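Local coordinates for protein K5 lyase (Enterobacteria phage k1-5, PDB 2X3H) that probably cleaves the glycosaminoglycan capsule of its bacterial host by an elimination reaction, acting as a trimeric phage tail spike built round a beta-helix, at residues D327-V333 against N361-F367; F355-N360 against G381-V387; N492-R496 against Q506-D510; T472-V476 against T487-T491. All blocks are in the same frame, centred on the assembly; numbering follows the deposited sequence.

Contact 1 (D327-V333 against N361-F367); sequences DNVINNV and NNYASVF
Asn328 and Asn362 adopt the same first torsion, CG beside the backbone N and anti to the carbonyl carbon (chi1 near -60° in both), which lays their amides side by side and only 6° from coplanar. In this pose Asn362 OD1 accepts two bonds from one residue: Asn328 N at 2.9 Å and Asn328 ND2 at 3.1 Å, both donors somewhat tilted from its carbonyl plane. Both ends of the Asn328 amide are engaged, since ND2 also donates to Gly298 O and OD1 accepts from Asn301 N. The pair is thus a step of an asparagine ladder, as in parallel beta-helices; strands 329-336 and 363-369 are successive rungs of the beta-helix here. Beside the ladder, a water donates to both Asn328 O and Asn361 O, bridging the two turns.

Beyond it the strands run parallel, with Ser365 N bonded to Ile330 O at 2.9 Å. The register shifts by one between Ile330 and Val333, a beta bulge in which Asn332 has positive phi. Ser365 OG, placed between its own backbone N and carbonyl carbon (chi1 57°), takes the nearly straight bond from Asn332 N at 2.9 Å. After the bulge Val333 N resumes the backbone bonding, reaching Ser365 O at 3.0 Å in the carbonyl plane.

The Tyr363 ring leans obliquely on Val329, CD2 lying 4.2 Å from Val329 CG1. Its hydroxyl is bonded to Glu388, while its ring meets Phe367 of the second subunit edge-to-face. On the other face of the sheet Ile330 packs on Ala364 and Val333 on Val366, next to Ile352 and Phe355.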
loop_
_atom_site.group_PDB
_atom_site.type_symbol
_atom_site.label_atom_id
_atom_site.label_comp_id
_atom_site.label_asym_id
_atom_site.label_seq_id
_atom_site.Cartn_x
_atom_site.Cartn_y
_atom_site.Cartn_z
ATOM N N ASP A 327 6.031 0.409 -17.635
ATOM C CA ASP A 327 5.068 1.223 -16.902
ATOM C C ASP A 327 4.379 0.446 -15.790
ATOM O O ASP A 327 3.225 0.718 -15.469
ATOM C CB ASP A 327 4.033 1.816 -17.858
ATOM C CG ASP A 327 4.657 2.714 -18.892
ATOM O OD1 ASP A 327 5.284 3.714 -18.490
ATOM O OD2 ASP A 327 4.491 2.431 -20.102
ATOM N N ASN A 328 5.085 -0.526 -15.211
ATOM C CA ASN A 328 4.570 -1.215 -14.031
ATOM C C ASN A 328 5.012 -0.550 -12.742
ATOM O O ASN A 328 6.033 0.129 -12.722
ATOM C CB ASN A 328 5.053 -2.659 -14.029
ATOM C CG ASN A 328 4.564 -3.414 -15.232
ATOM O OD1 ASN A 328 3.384 -3.768 -15.319
ATOM N ND2 ASN A 328 5.460 -3.646 -16.191
ATOM N N VAL A 329 4.239 -0.766 -11.680
ATOM C CA VAL A 329 4.546 -0.201 -10.375
ATOM C C VAL A 329 4.694 -1.360 -9.414
ATOM O O VAL A 329 3.808 -2.208 -9.330
ATOM C CB VAL A 329 3.393 0.704 -9.880
ATOM C CG1 VAL A 329 3.593 1.100 -8.394
ATOM C CG2 VAL A 329 3.249 1.926 -10.786
ATOM N N ILE A 330 5.813 -1.406 -8.700
ATOM C CA ILE A 330 6.075 -2.490 -7.761
ATOM C C ILE A 330 6.343 -1.817 -6.416
ATOM O O ILE A 330 7.417 -1.272 -6.189
ATOM C CB ILE A 330 7.296 -3.324 -8.225
ATOM C CG1 ILE A 330 7.045 -3.920 -9.616
ATOM C CG2 ILE A 330 7.636 -4.418 -7.217
ATOM C CD1 ILE A 330 8.310 -4.067 -10.432
ATOM N N ASN A 331 5.348 -1.831 -5.532
ATOM C CA ASN A 331 5.444 -1.076 -4.283
ATOM C C ASN A 331 5.663 -1.979 -3.069
ATOM O O ASN A 331 5.001 -3.002 -2.913
ATOM C CB ASN A 331 4.198 -0.189 -4.087
ATOM C CG ASN A 331 4.444 0.970 -3.098
ATOM O OD1 ASN A 331 3.787 1.058 -2.067
ATOM N ND2 ASN A 331 5.388 1.851 -3.413
ATOM N N ASN A 332 6.623 -1.601 -2.236
ATOM C CA ASN A 332 6.870 -2.249 -0.944
ATOM C C ASN A 332 7.252 -3.721 -1.050
ATOM O O ASN A 332 6.499 -4.595 -0.613
ATOM C CB ASN A 332 5.656 -2.097 -0.021
ATOM C CG ASN A 332 5.419 -0.668 0.407
ATOM O OD1 ASN A 332 4.318 -0.326 0.843
ATOM N ND2 ASN A 332 6.433 0.168 0.274
ATOM N N VAL A 333 8.427 -3.982 -1.616
ATOM C CA VAL A 333 9.020 -5.319 -1.611
ATOM C C VAL A 333 9.953 -5.424 -0.406
ATOM O O VAL A 333 11.002 -4.780 -0.366
ATOM C CB VAL A 333 9.826 -5.601 -2.889
ATOM C CG1 VAL A 333 10.326 -7.039 -2.900
ATOM C CG2 VAL A 333 8.972 -5.318 -4.127
ATOM N N ASN A 361 10.512 2.214 -17.879
ATOM C CA ASN A 361 9.529 3.090 -17.275
ATOM C C ASN A 361 8.801 2.465 -16.092
ATOM O O ASN A 361 7.650 2.821 -15.804
ATOM C CB ASN A 361 8.547 3.614 -18.338
ATOM C CG ASN A 361 9.207 4.601 -19.306
ATOM O OD1 ASN A 361 9.434 5.772 -18.958
ATOM N ND2 ASN A 361 9.525 4.130 -20.522
ATOM N N ASN A 362 9.478 1.536 -15.412
ATOM C CA ASN A 362 8.917 0.903 -14.211
ATOM C C ASN A 362 9.349 1.618 -12.941
ATOM O O ASN A 362 10.321 2.369 -12.950
ATOM C CB ASN A 362 9.343 -0.561 -14.133
ATOM C CG ASN A 362 8.893 -1.358 -15.343
ATOM O OD1 ASN A 362 7.698 -1.668 -15.481
ATOM N ND2 ASN A 362 9.838 -1.723 -16.206
ATOM N N TYR A 363 8.608 1.381 -11.866
ATOM C CA TYR A 363 8.941 1.933 -10.543
ATOM C C TYR A 363 9.019 0.774 -9.558
ATOM O O TYR A 363 8.168 -0.114 -9.606
ATOM C CB TYR A 363 7.838 2.899 -10.071
ATOM C CG TYR A 363 7.990 3.336 -8.629
ATOM C CD1 TYR A 363 8.764 4.441 -8.306
ATOM C CD2 TYR A 363 7.359 2.655 -7.600
ATOM C CE1 TYR A 363 8.933 4.849 -6.978
ATOM C CE2 TYR A 363 7.491 3.068 -6.267
ATOM C CZ TYR A 363 8.284 4.160 -5.965
ATOM O OH TYR A 363 8.430 4.537 -4.645
ATOM N N ALA A 364 9.995 0.788 -8.643
ATOM C CA ALA A 364 9.995 -0.199 -7.545
ATOM C C ALA A 364 10.406 0.474 -6.254
ATOM O O ALA A 364 11.377 1.231 -6.241
ATOM C CB ALA A 364 10.960 -1.351 -7.861
ATOM N N SER A 365 9.693 0.191 -5.171
ATOM C CA SER A 365 10.147 0.629 -3.840
ATOM C C SER A 365 10.477 -0.609 -3.023
ATOM O O SER A 365 9.652 -1.516 -2.897
ATOM C CB SER A 365 9.108 1.517 -3.148
ATOM O OG SER A 365 7.856 0.866 -3.018
ATOM N N VAL A 366 11.691 -0.639 -2.478
ATOM C CA VAL A 366 12.254 -1.885 -1.972
ATOM C C VAL A 366 12.985 -1.746 -0.639
ATOM O O VAL A 366 13.517 -0.676 -0.322
ATOM C CB VAL A 366 13.210 -2.510 -3.008
ATOM C CG1 VAL A 366 12.458 -2.762 -4.334
ATOM C CG2 VAL A 366 14.415 -1.622 -3.226
ATOM N N PHE A 367 13.020 -2.861 0.093
ATOM C CA PHE A 367 13.634 -2.949 1.414
ATOM C C PHE A 367 14.522 -4.205 1.419
ATOM O O PHE A 367 14.048 -5.293 1.782
ATOM C CB PHE A 367 12.535 -3.118 2.481
ATOM C CG PHE A 367 11.572 -1.968 2.552
ATOM C CD1 PHE A 367 10.441 -1.942 1.746
ATOM C CD2 PHE A 367 11.804 -0.901 3.412
ATOM C CE1 PHE A 367 9.544 -0.860 1.811
ATOM C CE2 PHE A 367 10.935 0.162 3.486
ATOM C CZ PHE A 367 9.803 0.197 2.693
HETATM O O HOH W 1 5.996 3.107 -13.458
#

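Contact 2 (F355-N360 against G381-V387); sequences FIGTAN and GSTRNFV
Ala359 O draws in two groups from 381-387: Thr383 N is hydrogen-bonded to it at 3.1 Å, in the carbonyl plane, and Ser382 CA makes a C-H...O contact at 3.2 Å. The neighbouring Asn360 CA returns a similar contact to Thr383 O at 3.0 Å, so the two backbones meet in a single bridge. Ahead of it, Ile356 to Ala359 form a type II' turn closed by the bond from Ala359 N to Ile356 O, with Gly357 in its positive-phi second place. A water ties this turn to the next coil of the beta-helix: it donates to Thr358 O and to Gly381 O, and accepts from Thr383 OG1 at 2.7 Å. Thr383 OG1 lies between its backbone N and carbonyl carbon (chi1 63°), which turns it to the water.

On the inner side, Phe355 carries the contact. Asn385 CB sits over one face of its ring, offset toward the rim, in a CH-pi contact 4.1 Å from the centroid. Val387 CG2 meets the far end of the ring obliquely, 3.5 Å from Phe355 CE1. Phe378 and Ala364 add to this buried cluster. With one firm backbone bond between the segments, the water and C-H...O contacts probably supply much of the remaining polar linkage.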
loop_
_atom_site.group_PDB
_atom_site.type_symbol
_atom_site.label_atom_id
_atom_site.label_comp_id
_atom_site.label_asym_id
_atom_site.label_seq_id
_atom_site.Cartn_x
_atom_site.Cartn_y
_atom_site.Cartn_z
ATOM N N PHE A 355 15.389 -5.869 -13.605
ATOM C CA PHE A 355 14.759 -5.258 -14.762
ATOM C C PHE A 355 15.324 -5.936 -15.988
ATOM O O PHE A 355 16.466 -5.697 -16.395
ATOM C CB PHE A 355 14.982 -3.737 -14.739
ATOM C CG PHE A 355 14.392 -3.085 -13.508
ATOM C CD1 PHE A 355 15.131 -3.001 -12.340
ATOM C CD2 PHE A 355 13.092 -2.606 -13.504
ATOM C CE1 PHE A 355 14.568 -2.427 -11.186
ATOM C CE2 PHE A 355 12.531 -2.038 -12.370
ATOM C CZ PHE A 355 13.275 -1.948 -11.211
ATOM N N ILE A 356 14.503 -6.816 -16.546
ATOM C CA ILE A 356 14.942 -7.765 -17.561
ATOM C C ILE A 356 14.852 -7.189 -18.961
ATOM O O ILE A 356 13.854 -6.579 -19.330
ATOM C CB ILE A 356 14.050 -9.022 -17.542
ATOM C CG1 ILE A 356 14.133 -9.728 -16.190
ATOM C CG2 ILE A 356 14.392 -9.960 -18.703
ATOM C CD1 ILE A 356 13.127 -10.862 -16.028
ATOM N N GLY A 357 15.893 -7.411 -19.748
ATOM C CA GLY A 357 15.833 -7.068 -21.166
ATOM C C GLY A 357 15.566 -5.600 -21.421
ATOM O O GLY A 357 16.345 -4.751 -20.990
ATOM N N THR A 358 14.468 -5.306 -22.117
ATOM C CA THR A 358 14.133 -3.923 -22.455
ATOM C C THR A 358 13.164 -3.281 -21.452
ATOM O O THR A 358 12.571 -2.229 -21.738
ATOM C CB THR A 358 13.521 -3.800 -23.864
ATOM O OG1 THR A 358 12.362 -4.628 -23.960
ATOM C CG2 THR A 358 14.526 -4.217 -24.917
ATOM N N ALA A 359 13.015 -3.904 -20.286
ATOM C CA ALA A 359 12.133 -3.364 -19.250
ATOM C C ALA A 359 12.341 -1.861 -19.138
ATOM O O ALA A 359 13.481 -1.394 -19.013
ATOM C CB ALA A 359 12.439 -4.017 -17.925
ATOM N N ASN A 360 11.244 -1.114 -19.123
ATOM C CA ASN A 360 11.329 0.338 -19.153
ATOM C C ASN A 360 10.195 1.047 -18.427
ATOM O O ASN A 360 9.064 0.557 -18.370
ATOM C CB ASN A 360 11.387 0.828 -20.602
ATOM C CG ASN A 360 10.150 0.450 -21.399
ATOM O OD1 ASN A 360 10.049 -0.683 -21.918
ATOM N ND2 ASN A 360 9.217 1.393 -21.539
ATOM N N GLY A 381 19.552 -3.458 -21.806
ATOM C CA GLY A 381 18.590 -2.716 -22.639
ATOM C C GLY A 381 17.537 -1.965 -21.833
ATOM O O GLY A 381 16.635 -1.358 -22.410
ATOM N N SER A 382 17.646 -2.009 -20.503
ATOM C CA SER A 382 16.587 -1.447 -19.642
ATOM C C SER A 382 16.742 0.066 -19.517
ATOM O O SER A 382 17.869 0.558 -19.449
ATOM C CB SER A 382 16.584 -2.120 -18.249
ATOM O OG SER A 382 17.760 -1.815 -17.506
ATOM N N THR A 383 15.616 0.787 -19.479
ATOM C CA THR A 383 15.646 2.262 -19.450
ATOM C C THR A 383 14.538 2.858 -18.577
ATOM O O THR A 383 13.471 2.275 -18.434
ATOM C CB THR A 383 15.484 2.853 -20.874
ATOM O OG1 THR A 383 14.206 2.491 -21.420
ATOM C CG2 THR A 383 16.584 2.348 -21.805
ATOM N N ARG A 384 14.804 4.043 -18.029
ATOM C CA ARG A 384 13.786 4.845 -17.329
ATOM C C ARG A 384 13.126 4.106 -16.158
ATOM O O ARG A 384 11.978 4.377 -15.815
ATOM C CB ARG A 384 12.735 5.387 -18.318
ATOM C CG ARG A 384 13.299 6.381 -19.329
ATOM C CD ARG A 384 12.152 7.092 -20.049
ATOM N NE ARG A 384 11.690 8.162 -19.180
ATOM C CZ ARG A 384 10.594 8.874 -19.295
ATOM N NH1 ARG A 384 9.696 8.606 -20.246
ATOM N NH2 ARG A 384 10.375 9.847 -18.417
ATOM N N ASN A 385 13.854 3.174 -15.540
ATOM C CA ASN A 385 13.360 2.518 -14.313
ATOM C C ASN A 385 13.856 3.251 -13.066
ATOM O O ASN A 385 15.041 3.557 -12.965
ATOM C CB ASN A 385 13.802 1.054 -14.277
ATOM C CG ASN A 385 13.417 0.308 -15.538
ATOM O OD1 ASN A 385 14.282 -0.043 -16.369
ATOM N ND2 ASN A 385 12.115 0.066 -15.705
ATOM N N PHE A 386 12.939 3.545 -12.139
ATOM C CA PHE A 386 13.250 4.300 -10.926
ATOM C C PHE A 386 13.058 3.396 -9.723
ATOM O O PHE A 386 11.963 2.848 -9.523
ATOM C CB PHE A 386 12.336 5.533 -10.832
ATOM C CG PHE A 386 12.467 6.317 -9.559
ATOM C CD1 PHE A 386 13.711 6.550 -8.979
ATOM C CD2 PHE A 386 11.333 6.859 -8.966
ATOM C CE1 PHE A 386 13.809 7.294 -7.798
ATOM C CE2 PHE A 386 11.434 7.611 -7.798
ATOM C CZ PHE A 386 12.680 7.816 -7.217
ATOM N N VAL A 387 14.135 3.208 -8.956
ATOM C CA VAL A 387 14.087 2.358 -7.765
ATOM C C VAL A 387 14.304 3.233 -6.538
ATOM O O VAL A 387 15.304 3.956 -6.461
ATOM C CB VAL A 387 15.156 1.232 -7.790
ATOM C CG1 VAL A 387 15.208 0.514 -6.447
ATOM C CG2 VAL A 387 14.863 0.241 -8.912
HETATM O O HOH W 2 14.166 -0.024 -22.513
#

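Contact 3 (N492-R496 against Q506-D510); sequences NGNVR and QLGAD
A beta hairpin of strands 494-498 and 504-507, part of the antiparallel C-terminal sheet, brings Val495 opposite Leu507 and Arg496 opposite Gln506. One strong direct bond joins the backbones: Leu507 N donates to Val495 O at 2.8 Å, almost straight at 172° and nearly along the C=O axis. On the return side a water accepts from Val495 N and lies close to Leu507 O, as the strands begin to part. Here Leu507 is the centre of an inverse gamma turn, with a weak bond from Gly508 N back to Gln506 O, and the chain leaves the hairpin.

A second water spans the wider gap beyond, donating to Asn494 OD1 at 2.7 Å and accepting from Ala509 N at 2.9 Å. Asn494 also crosses Gln506, its CB 4.1 Å from Gln506 CG.

Arg496 and Gln506 lie alongside each other on one face of the sheet. The arginine is extended from CG to NE, and the glutamine, with CG anti to its backbone N (chi1 180°), runs out to the same level. Their flat groups are only 5° from coplanar, and Gln506 OE1 sits at the guanidinium edge, 3.0 Å from Arg496 NE and 3.1 Å from Arg496 NH2. Both bonds are bent and weak. On the other face Val495 CG1 packs against Leu507 CD2 at 4.0 Å, next to Arg486 and Leu497 of the third subunit, and Gly508 O is bonded to Tyr520 of that subunit. Two weak bonds to a neutral oxygen probably only bias the guanidinium toward this pose without neutralising its charge, while the face bearing Val495 and Leu507 packs against the third subunit.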
loop_
_atom_site.group_PDB
_atom_site.type_symbol
_atom_site.label_atom_id
_atom_site.label_comp_id
_atom_site.label_asym_id
_atom_site.label_seq_id
_atom_site.Cartn_x
_atom_site.Cartn_y
_atom_site.Cartn_z
ATOM N N ASN A 492 38.935 30.047 10.347
ATOM C CA ASN A 492 39.402 30.952 11.416
ATOM C C ASN A 492 38.712 32.317 11.369
ATOM O O ASN A 492 39.304 33.347 11.744
ATOM C CB ASN A 492 40.918 31.155 11.350
ATOM C CG ASN A 492 41.686 29.854 11.466
ATOM O OD1 ASN A 492 41.231 28.908 12.111
ATOM N ND2 ASN A 492 42.864 29.801 10.840
ATOM N N GLY A 493 37.467 32.326 10.896
ATOM C CA GLY A 493 36.637 33.528 10.923
ATOM C C GLY A 493 36.795 34.485 9.747
ATOM O O GLY A 493 36.214 35.569 9.761
ATOM N N ASN A 494 37.569 34.087 8.732
ATOM C CA ASN A 494 37.741 34.905 7.518
ATOM C C ASN A 494 37.467 34.088 6.260
ATOM O O ASN A 494 37.719 32.875 6.228
ATOM C CB ASN A 494 39.185 35.413 7.397
ATOM C CG ASN A 494 39.638 36.190 8.605
ATOM O OD1 ASN A 494 39.093 37.243 8.925
ATOM N ND2 ASN A 494 40.663 35.680 9.276
ATOM N N VAL A 495 37.021 34.760 5.199
ATOM C CA VAL A 495 36.971 34.094 3.880
ATOM C C VAL A 495 38.387 33.818 3.345
ATOM O O VAL A 495 39.264 34.693 3.420
ATOM C CB VAL A 495 36.181 34.941 2.852
ATOM C CG1 VAL A 495 36.296 34.341 1.447
ATOM C CG2 VAL A 495 34.696 35.051 3.280
ATOM N N ARG A 496 38.610 32.595 2.857
ATOM C CA ARG A 496 39.829 32.263 2.103
ATOM C C ARG A 496 39.479 31.770 0.704
ATOM O O ARG A 496 38.578 30.935 0.541
ATOM C CB ARG A 496 40.682 31.213 2.825
ATOM C CG ARG A 496 41.319 31.704 4.110
ATOM C CD ARG A 496 42.239 30.641 4.681
ATOM N NE ARG A 496 42.880 31.116 5.899
ATOM C CZ ARG A 496 43.673 30.371 6.665
ATOM N NH1 ARG A 496 43.919 29.106 6.342
ATOM N NH2 ARG A 496 44.211 30.899 7.761
ATOM N N GLN A 506 43.517 35.566 1.847
ATOM C CA GLN A 506 42.706 35.696 3.057
ATOM C C GLN A 506 42.067 37.072 3.125
ATOM O O GLN A 506 42.769 38.103 3.116
ATOM C CB GLN A 506 43.569 35.444 4.288
ATOM C CG GLN A 506 42.853 35.549 5.617
ATOM C CD GLN A 506 43.689 34.964 6.734
ATOM O OE1 GLN A 506 44.105 33.802 6.663
ATOM N NE2 GLN A 506 43.943 35.763 7.773
ATOM N N LEU A 507 40.736 37.095 3.194
ATOM C CA LEU A 507 40.001 38.350 3.276
ATOM C C LEU A 507 39.813 38.705 4.740
ATOM O O LEU A 507 38.772 38.425 5.334
ATOM C CB LEU A 507 38.646 38.223 2.570
ATOM C CG LEU A 507 38.665 38.331 1.034
ATOM C CD1 LEU A 507 39.735 37.487 0.359
ATOM C CD2 LEU A 507 37.266 38.060 0.422
ATOM N N GLY A 508 40.847 39.287 5.338
ATOM C CA GLY A 508 40.753 39.727 6.727
ATOM C C GLY A 508 39.941 41.000 6.857
ATOM O O GLY A 508 39.653 41.681 5.863
ATOM N N ALA A 509 39.594 41.354 8.092
ATOM C CA ALA A 509 38.748 42.524 8.315
ATOM C C ALA A 509 39.390 43.835 7.867
ATOM O O ALA A 509 38.690 44.761 7.462
ATOM C CB ALA A 509 38.311 42.614 9.791
ATOM N N ASP A 510 40.720 43.899 7.937
ATOM C CA ASP A 510 41.425 45.142 7.613
ATOM C C ASP A 510 42.338 45.035 6.405
ATOM O O ASP A 510 42.858 46.044 5.936
ATOM C CB ASP A 510 42.224 45.655 8.817
ATOM C CG ASP A 510 43.218 44.638 9.338
ATOM O OD1 ASP A 510 43.253 43.507 8.810
ATOM O OD2 ASP A 510 43.951 44.961 10.299
HETATM O O HOH W 3 40.595 39.297 9.943
HETATM O O HOH W 4 36.115 37.512 5.372
#

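Contact 4 (T472-V476 against T487-T491); sequences TSSQV and TVSLT
Ser474 and Leu490 face each other as a hydrogen-bonded antiparallel pair, but unevenly: Leu490 N reaches Ser474 O at 2.7 Å, whereas Ser474 N to Leu490 O is a weak bond of 3.4 Å. Leu490 O also accepts a water at 2.9 Å, so the acceptor is served although Ser474 N is only weakly held. Val476 and Val488 pair more evenly, with Val476 N to Val488 O at 2.9 Å and Val488 N to Val476 O at 3.0 Å.

Between these pairs the hairpin of strands 473-480 and 485-491 is tight, with Gln475 CB 3.5 Å from Ser489 CB. Gln475 then extends beyond CG across Thr487, its amide meeting the CG2 methyl. Ser489 OG and Thr491 OG1 are hydrogen-bonded at 2.8 Å.

Strand 473-480 also forms a parallel ladder with a strand of the second subunit, continuing the sheet across the interface. Val476 and Val488 pack on their counterparts in both other subunits, consistent with a place at the trimer axis. Two side-chain groups of the hairpin thus depend on neighbouring chains, Ser474 OG bonding to Phe479 O of the third subunit and Gln475 NE2 to Ser465 OG of the second, while Gln475 OE1 is left to a water at 2.6 Å.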
loop_
_atom_site.group_PDB
_atom_site.type_symbol
_atom_site.label_atom_id
_atom_site.label_comp_id
_atom_site.label_asym_id
_atom_site.label_seq_id
_atom_site.Cartn_x
_atom_site.Cartn_y
_atom_site.Cartn_z
ATOM N N THR A 472 32.263 24.584 12.716
ATOM C CA THR A 472 33.492 25.308 13.030
ATOM C C THR A 472 34.216 25.838 11.800
ATOM O O THR A 472 34.977 26.791 11.901
ATOM C CB THR A 472 34.472 24.436 13.842
ATOM O OG1 THR A 472 34.699 23.198 13.160
ATOM C CG2 THR A 472 33.904 24.175 15.243
ATOM N N SER A 473 33.991 25.213 10.647
ATOM C CA SER A 473 34.473 25.757 9.366
ATOM C C SER A 473 33.474 25.403 8.266
ATOM O O SER A 473 32.781 24.386 8.365
ATOM C CB SER A 473 35.883 25.267 9.039
ATOM O OG SER A 473 35.908 23.867 8.798
ATOM N N SER A 474 33.373 26.246 7.242
ATOM C CA SER A 474 32.371 26.044 6.188
ATOM C C SER A 474 32.955 26.413 4.837
ATOM O O SER A 474 33.651 27.408 4.721
ATOM C CB SER A 474 31.154 26.919 6.471
ATOM O OG SER A 474 30.725 26.684 7.803
ATOM N N GLN A 475 32.660 25.632 3.803
ATOM C CA GLN A 475 33.220 25.966 2.493
ATOM C C GLN A 475 32.423 25.390 1.333
ATOM O O GLN A 475 31.608 24.467 1.507
ATOM C CB GLN A 475 34.666 25.458 2.400
ATOM C CG GLN A 475 34.761 23.922 2.393
ATOM C CD GLN A 475 36.201 23.418 2.292
ATOM O OE1 GLN A 475 37.158 24.124 2.652
ATOM N NE2 GLN A 475 36.361 22.191 1.818
ATOM N N VAL A 476 32.667 25.970 0.152
ATOM C CA VAL A 476 32.352 25.340 -1.128
ATOM C C VAL A 476 33.661 24.831 -1.724
ATOM O O VAL A 476 34.646 25.587 -1.805
ATOM C CB VAL A 476 31.681 26.328 -2.099
ATOM C CG1 VAL A 476 31.435 25.656 -3.474
ATOM C CG2 VAL A 476 30.357 26.795 -1.499
ATOM N N THR A 487 38.956 25.911 -2.952
ATOM C CA THR A 487 37.855 26.211 -2.031
ATOM C C THR A 487 37.587 27.703 -1.832
ATOM O O THR A 487 38.500 28.531 -1.944
ATOM C CB THR A 487 38.073 25.564 -0.652
ATOM O OG1 THR A 487 39.376 25.885 -0.145
ATOM C CG2 THR A 487 37.925 24.042 -0.737
ATOM N N VAL A 488 36.320 28.025 -1.565
ATOM C CA VAL A 488 35.939 29.303 -0.981
ATOM C C VAL A 488 35.472 28.911 0.422
ATOM O O VAL A 488 34.453 28.226 0.578
ATOM C CB VAL A 488 34.815 29.998 -1.784
ATOM C CG1 VAL A 488 34.349 31.249 -1.051
ATOM C CG2 VAL A 488 35.325 30.372 -3.159
ATOM N N SER A 489 36.260 29.281 1.427
ATOM C CA SER A 489 36.026 28.788 2.778
ATOM C C SER A 489 35.907 29.903 3.802
ATOM O O SER A 489 36.365 31.023 3.569
ATOM C CB SER A 489 37.138 27.828 3.204
ATOM O OG SER A 489 38.377 28.510 3.353
ATOM N N LEU A 490 35.271 29.572 4.925
ATOM C CA LEU A 490 35.249 30.417 6.114
ATOM C C LEU A 490 36.094 29.685 7.163
ATOM O O LEU A 490 35.656 28.703 7.775
ATOM C CB LEU A 490 33.797 30.622 6.587
ATOM C CG LEU A 490 33.598 31.408 7.882
ATOM C CD1 LEU A 490 34.367 32.749 7.848
ATOM C CD2 LEU A 490 32.109 31.609 8.185
ATOM N N THR A 491 37.314 30.184 7.338
ATOM C CA THR A 491 38.382 29.489 8.038
ATOM C C THR A 491 38.973 30.435 9.072
ATOM O O THR A 491 39.449 31.520 8.723
ATOM C CB THR A 491 39.498 29.139 7.045
ATOM O OG1 THR A 491 38.973 28.270 6.030
ATOM C CG2 THR A 491 40.693 28.474 7.763
HETATM O O HOH W 5 35.916 29.729 10.501
HETATM O O HOH W 6 39.733 24.250 2.856
#

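In the fold
From the N terminus, residues 327-333 come first, then 355-360, 361-367 and 381-387, so contacts 1 and 2 cross: contact 2 opens before contact 1 has closed, and itself closes later, at the start of strand 386-389. They touch where strand 363-369 meets strand 386-389, which joins three successive rungs. The chain then runs on to the C-terminal domain, where contacts 4 and 3 follow in series. Each closes a short hairpin, and the two abut where strands 485-491 and 494-498 are neighbours in one antiparallel sheet. The nearest atoms of contacts 2 and 4 are about 26 Å apart. All four contacts also meet other subunits, so beta-helix and C-terminal sheet alike are built into the trimer.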